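Local coordinates for protein spectinomycin 9-adenylyltransferase (Enterococcus faecalis, PDB 6SXJ) that transfers an adenylyl group from ATP to the 9-hydroxyl of spectinomycin, giving bacteria resistance to this antibiotic but not to streptomycin, at residues L65-I76 / F106-E117. Sequence-based numbering, arbitrary orientation.
Sequences LIQKIRPISKKI and FIYGEWLQELYE
Tyr-108 swings its ring against Ile-69 because CG stands anti to the backbone N (chi1 -174°), while the matching torsion of Ile-69 CG2 sets that methyl over the ring centre, 3.5 Å from the centroid and almost on its normal. The tyrosine hydroxyl thus ends beside CA of Arg-70, where Glu-110 OE2, in the plane of the ring, accepts its very short hydrogen bond. Bent at chi2 (-60°), Glu-110 turns its buried carboxylate toward the loop 73-76: OE2 lies 2.7 Å from Ser-73 OG and forms a salt bridge with Lys-75 NZ at 3.3 Å. The ammonium also donates to Arg-70 O (2.6 Å), so it links the carboxylate to the backbone of Arg-70. Gln-113 is fixed from two directions, its NE2 giving a nearly straight bond to the syn side of Glu-110 OE1 and its OE1 taking one from Arg-70 NH1 (2.9 Å, 143° at the hydrogen). Glu-117 OE1 also lies near NH1, at 3.4 Å, but well out of the guanidinium plane, so only the charges attract. Toward Phe-106, Ile-66 forks between two rings. CG2 packs over one face of Tyr-116, whose other face carries Leu-112 O, and CG1 meets the edge of Phe-106 at CZ (3.7 Å), with Leu-65 CD1 over a face of that phenyl. Backbone bonds join Phe-106 and Tyr-108 to Ile-89 and Leu-87 of the adjacent strand, placing this helix-on-sheet packing, flanked by a polar network centred on the buried Glu-110 carboxylate, in the alpha/beta nucleotidyltransferase domain.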
# COMPACT_ATOMS: atom_id res chain seq x y z
N LEU A 65 -17.71 6.18 5.77
CA LEU A 65 -16.86 5.33 4.95
C LEU A 65 -16.28 4.19 5.77
O LEU A 65 -16.31 3.02 5.35
CB LEU A 65 -15.73 6.16 4.33
CG LEU A 65 -16.13 7.21 3.30
CD1 LEU A 65 -14.89 7.82 2.69
CD2 LEU A 65 -17.03 6.61 2.22
N ILE A 66 -15.75 4.50 6.95
CA ILE A 66 -15.22 3.43 7.79
C ILE A 66 -16.33 2.44 8.14
O ILE A 66 -16.12 1.22 8.13
CB ILE A 66 -14.58 4.01 9.07
CG1 ILE A 66 -13.36 4.87 8.73
CG2 ILE A 66 -14.20 2.86 9.98
CD1 ILE A 66 -12.93 5.76 9.89
N GLN A 67 -17.50 2.96 8.49
CA GLN A 67 -18.60 2.08 8.90
C GLN A 67 -19.03 1.19 7.75
O GLN A 67 -19.23 -0.01 7.93
CB GLN A 67 -19.78 2.92 9.38
CG GLN A 67 -19.84 3.14 10.89
CD GLN A 67 -21.10 3.90 11.29
OE1 GLN A 67 -22.15 3.77 10.66
NE2 GLN A 67 -20.99 4.70 12.34
N LYS A 68 -19.17 1.76 6.55
CA LYS A 68 -19.68 1.01 5.41
C LYS A 68 -18.62 0.13 4.78
O LYS A 68 -18.96 -0.92 4.21
CB LYS A 68 -20.27 1.98 4.38
CG LYS A 68 -21.60 2.63 4.79
CD LYS A 68 -22.54 1.60 5.42
CE LYS A 68 -23.79 2.25 5.99
NZ LYS A 68 -24.85 2.38 4.95
N ILE A 69 -17.34 0.50 4.87
CA ILE A 69 -16.33 -0.36 4.27
C ILE A 69 -16.01 -1.55 5.17
O ILE A 69 -15.69 -2.64 4.68
CB ILE A 69 -15.06 0.43 3.94
CG1 ILE A 69 -15.35 1.47 2.86
CG2 ILE A 69 -13.96 -0.52 3.49
CD1 ILE A 69 -14.14 2.26 2.42
N ARG A 70 -16.10 -1.37 6.48
CA ARG A 70 -15.61 -2.40 7.39
C ARG A 70 -16.27 -3.75 7.20
O ARG A 70 -15.56 -4.77 7.25
CB ARG A 70 -15.78 -1.92 8.84
CG ARG A 70 -15.66 -3.02 9.88
CD ARG A 70 -15.49 -2.44 11.28
NE ARG A 70 -16.40 -1.32 11.51
CZ ARG A 70 -16.13 -0.28 12.29
NH1 ARG A 70 -14.96 -0.20 12.92
NH2 ARG A 70 -17.02 0.69 12.43
N PRO A 71 -17.59 -3.85 6.99
CA PRO A 71 -18.21 -5.18 6.90
C PRO A 71 -17.81 -5.96 5.67
O PRO A 71 -17.93 -7.20 5.66
CB PRO A 71 -19.72 -4.88 6.88
CG PRO A 71 -19.86 -3.39 7.11
CD PRO A 71 -18.56 -2.77 6.73
N ILE A 72 -17.34 -5.30 4.62
CA ILE A 72 -17.08 -5.94 3.34
C ILE A 72 -15.60 -6.14 3.09
O ILE A 72 -15.21 -6.55 1.99
CB ILE A 72 -17.74 -5.17 2.19
CG1 ILE A 72 -17.18 -3.75 2.11
CG2 ILE A 72 -19.24 -5.10 2.38
CD1 ILE A 72 -17.38 -3.10 0.75
N SER A 73 -14.76 -5.85 4.07
CA SER A 73 -13.33 -6.04 3.94
C SER A 73 -12.90 -7.19 4.84
O SER A 73 -13.47 -7.39 5.92
CB SER A 73 -12.56 -4.77 4.32
OG SER A 73 -11.21 -5.03 4.64
N LYS A 74 -11.87 -7.92 4.40
CA LYS A 74 -11.31 -8.98 5.22
C LYS A 74 -10.80 -8.40 6.54
O LYS A 74 -10.30 -7.28 6.59
CB LYS A 74 -10.17 -9.68 4.49
CG LYS A 74 -9.57 -10.87 5.22
CD LYS A 74 -8.20 -11.23 4.63
CE LYS A 74 -7.64 -12.51 5.24
NZ LYS A 74 -7.63 -13.66 4.28
N LYS A 75 -10.91 -9.18 7.61
CA LYS A 75 -10.31 -8.85 8.89
C LYS A 75 -9.11 -9.75 9.13
O LYS A 75 -9.11 -10.93 8.75
CB LYS A 75 -11.31 -9.00 10.03
CG LYS A 75 -12.16 -7.75 10.25
CD LYS A 75 -13.41 -7.79 9.37
CE LYS A 75 -14.12 -6.45 9.34
NZ LYS A 75 -13.39 -5.46 8.51
N ILE A 76 -8.08 -9.17 9.75
CA ILE A 76 -6.81 -9.86 9.93
C ILE A 76 -7.03 -11.20 10.61
O ILE A 76 -7.88 -11.34 11.49
CB ILE A 76 -5.83 -8.99 10.74
CG1 ILE A 76 -5.33 -7.82 9.89
CG2 ILE A 76 -4.67 -9.83 11.25
CD1 ILE A 76 -5.00 -6.57 10.70
N PHE A 106 -7.69 10.84 3.76
CA PHE A 106 -8.39 9.76 4.44
C PHE A 106 -7.75 8.46 4.02
O PHE A 106 -7.27 8.32 2.89
CB PHE A 106 -9.88 9.77 4.09
CG PHE A 106 -10.63 8.58 4.62
CD1 PHE A 106 -11.13 8.58 5.91
CD2 PHE A 106 -10.86 7.46 3.82
CE1 PHE A 106 -11.82 7.50 6.41
CE2 PHE A 106 -11.55 6.37 4.32
CZ PHE A 106 -12.04 6.39 5.61
N ILE A 107 -7.74 7.50 4.94
CA ILE A 107 -7.24 6.17 4.66
C ILE A 107 -8.14 5.16 5.36
O ILE A 107 -8.33 5.24 6.57
CB ILE A 107 -5.78 5.99 5.11
CG1 ILE A 107 -5.36 4.52 5.01
CG2 ILE A 107 -5.60 6.51 6.54
CD1 ILE A 107 -5.15 4.03 3.56
N TYR A 108 -8.68 4.22 4.59
CA TYR A 108 -9.21 2.98 5.14
C TYR A 108 -8.13 1.92 5.02
O TYR A 108 -7.56 1.72 3.94
CB TYR A 108 -10.48 2.47 4.44
CG TYR A 108 -11.01 1.26 5.19
CD1 TYR A 108 -11.98 1.39 6.18
CD2 TYR A 108 -10.50 -0.01 4.95
CE1 TYR A 108 -12.43 0.29 6.89
CE2 TYR A 108 -10.95 -1.11 5.64
CZ TYR A 108 -11.91 -0.95 6.62
OH TYR A 108 -12.35 -2.05 7.32
N GLY A 109 -7.85 1.23 6.13
CA GLY A 109 -6.85 0.18 6.18
C GLY A 109 -7.06 -0.69 7.40
O GLY A 109 -7.37 -0.17 8.48
N GLU A 110 -6.89 -2.00 7.26
CA GLU A 110 -7.22 -2.91 8.35
C GLU A 110 -6.23 -2.82 9.50
O GLU A 110 -6.59 -3.15 10.63
CB GLU A 110 -7.29 -4.35 7.84
CG GLU A 110 -8.53 -4.63 6.99
CD GLU A 110 -9.82 -4.41 7.75
OE1 GLU A 110 -9.87 -4.67 8.97
OE2 GLU A 110 -10.80 -3.94 7.12
N TRP A 111 -4.99 -2.39 9.25
CA TRP A 111 -4.04 -2.17 10.34
C TRP A 111 -4.52 -1.09 11.30
O TRP A 111 -3.95 -0.95 12.39
CB TRP A 111 -2.66 -1.78 9.80
CG TRP A 111 -2.64 -0.49 9.05
CD1 TRP A 111 -2.34 0.74 9.55
CD2 TRP A 111 -2.93 -0.30 7.66
NE1 TRP A 111 -2.43 1.69 8.56
CE2 TRP A 111 -2.78 1.08 7.39
CE3 TRP A 111 -3.28 -1.16 6.62
CZ2 TRP A 111 -2.99 1.61 6.12
CZ3 TRP A 111 -3.49 -0.63 5.36
CH2 TRP A 111 -3.35 0.74 5.12
N LEU A 112 -5.56 -0.34 10.93
CA LEU A 112 -6.11 0.74 11.74
C LEU A 112 -7.40 0.35 12.44
O LEU A 112 -8.04 1.20 13.08
CB LEU A 112 -6.36 1.96 10.86
CG LEU A 112 -5.18 2.75 10.30
CD1 LEU A 112 -5.68 3.70 9.22
CD2 LEU A 112 -4.47 3.52 11.42
N GLN A 113 -7.82 -0.92 12.34
CA GLN A 113 -9.14 -1.29 12.85
C GLN A 113 -9.23 -1.10 14.36
O GLN A 113 -10.20 -0.52 14.86
CB GLN A 113 -9.45 -2.74 12.46
CG GLN A 113 -10.93 -3.10 12.54
CD GLN A 113 -11.79 -2.30 11.60
OE1 GLN A 113 -12.47 -1.36 12.01
NE2 GLN A 113 -11.78 -2.68 10.33
N GLU A 114 -8.24 -1.58 15.11
CA GLU A 114 -8.26 -1.40 16.56
C GLU A 114 -8.47 0.07 16.92
O GLU A 114 -9.30 0.41 17.76
CB GLU A 114 -6.97 -1.91 17.18
CG GLU A 114 -6.90 -3.41 17.30
CD GLU A 114 -5.70 -3.86 18.12
OE1 GLU A 114 -5.90 -4.66 19.06
OE2 GLU A 114 -4.57 -3.41 17.82
N LEU A 115 -7.75 0.96 16.23
CA LEU A 115 -7.93 2.38 16.47
C LEU A 115 -9.30 2.86 16.01
O LEU A 115 -9.90 3.72 16.67
CB LEU A 115 -6.84 3.16 15.75
CG LEU A 115 -5.48 3.26 16.44
CD1 LEU A 115 -4.85 1.92 16.71
CD2 LEU A 115 -4.61 4.12 15.52
N TYR A 116 -9.78 2.36 14.87
CA TYR A 116 -11.14 2.69 14.45
C TYR A 116 -12.12 2.40 15.58
O TYR A 116 -13.01 3.21 15.88
CB TYR A 116 -11.53 1.90 13.20
CG TYR A 116 -10.84 2.31 11.91
CD1 TYR A 116 -10.39 3.60 11.70
CD2 TYR A 116 -10.65 1.38 10.89
CE1 TYR A 116 -9.76 3.96 10.52
CE2 TYR A 116 -10.03 1.73 9.70
CZ TYR A 116 -9.60 3.01 9.51
OH TYR A 116 -8.99 3.35 8.32
N GLU A 117 -11.96 1.25 16.23
CA GLU A 117 -12.84 0.87 17.33
C GLU A 117 -12.72 1.84 18.50
O GLU A 117 -13.68 2.01 19.27
CB GLU A 117 -12.53 -0.55 17.80
CG GLU A 117 -12.62 -1.62 16.71
CD GLU A 117 -14.03 -1.81 16.18
OE1 GLU A 117 -14.21 -2.56 15.20
OE2 GLU A 117 -14.97 -1.21 16.75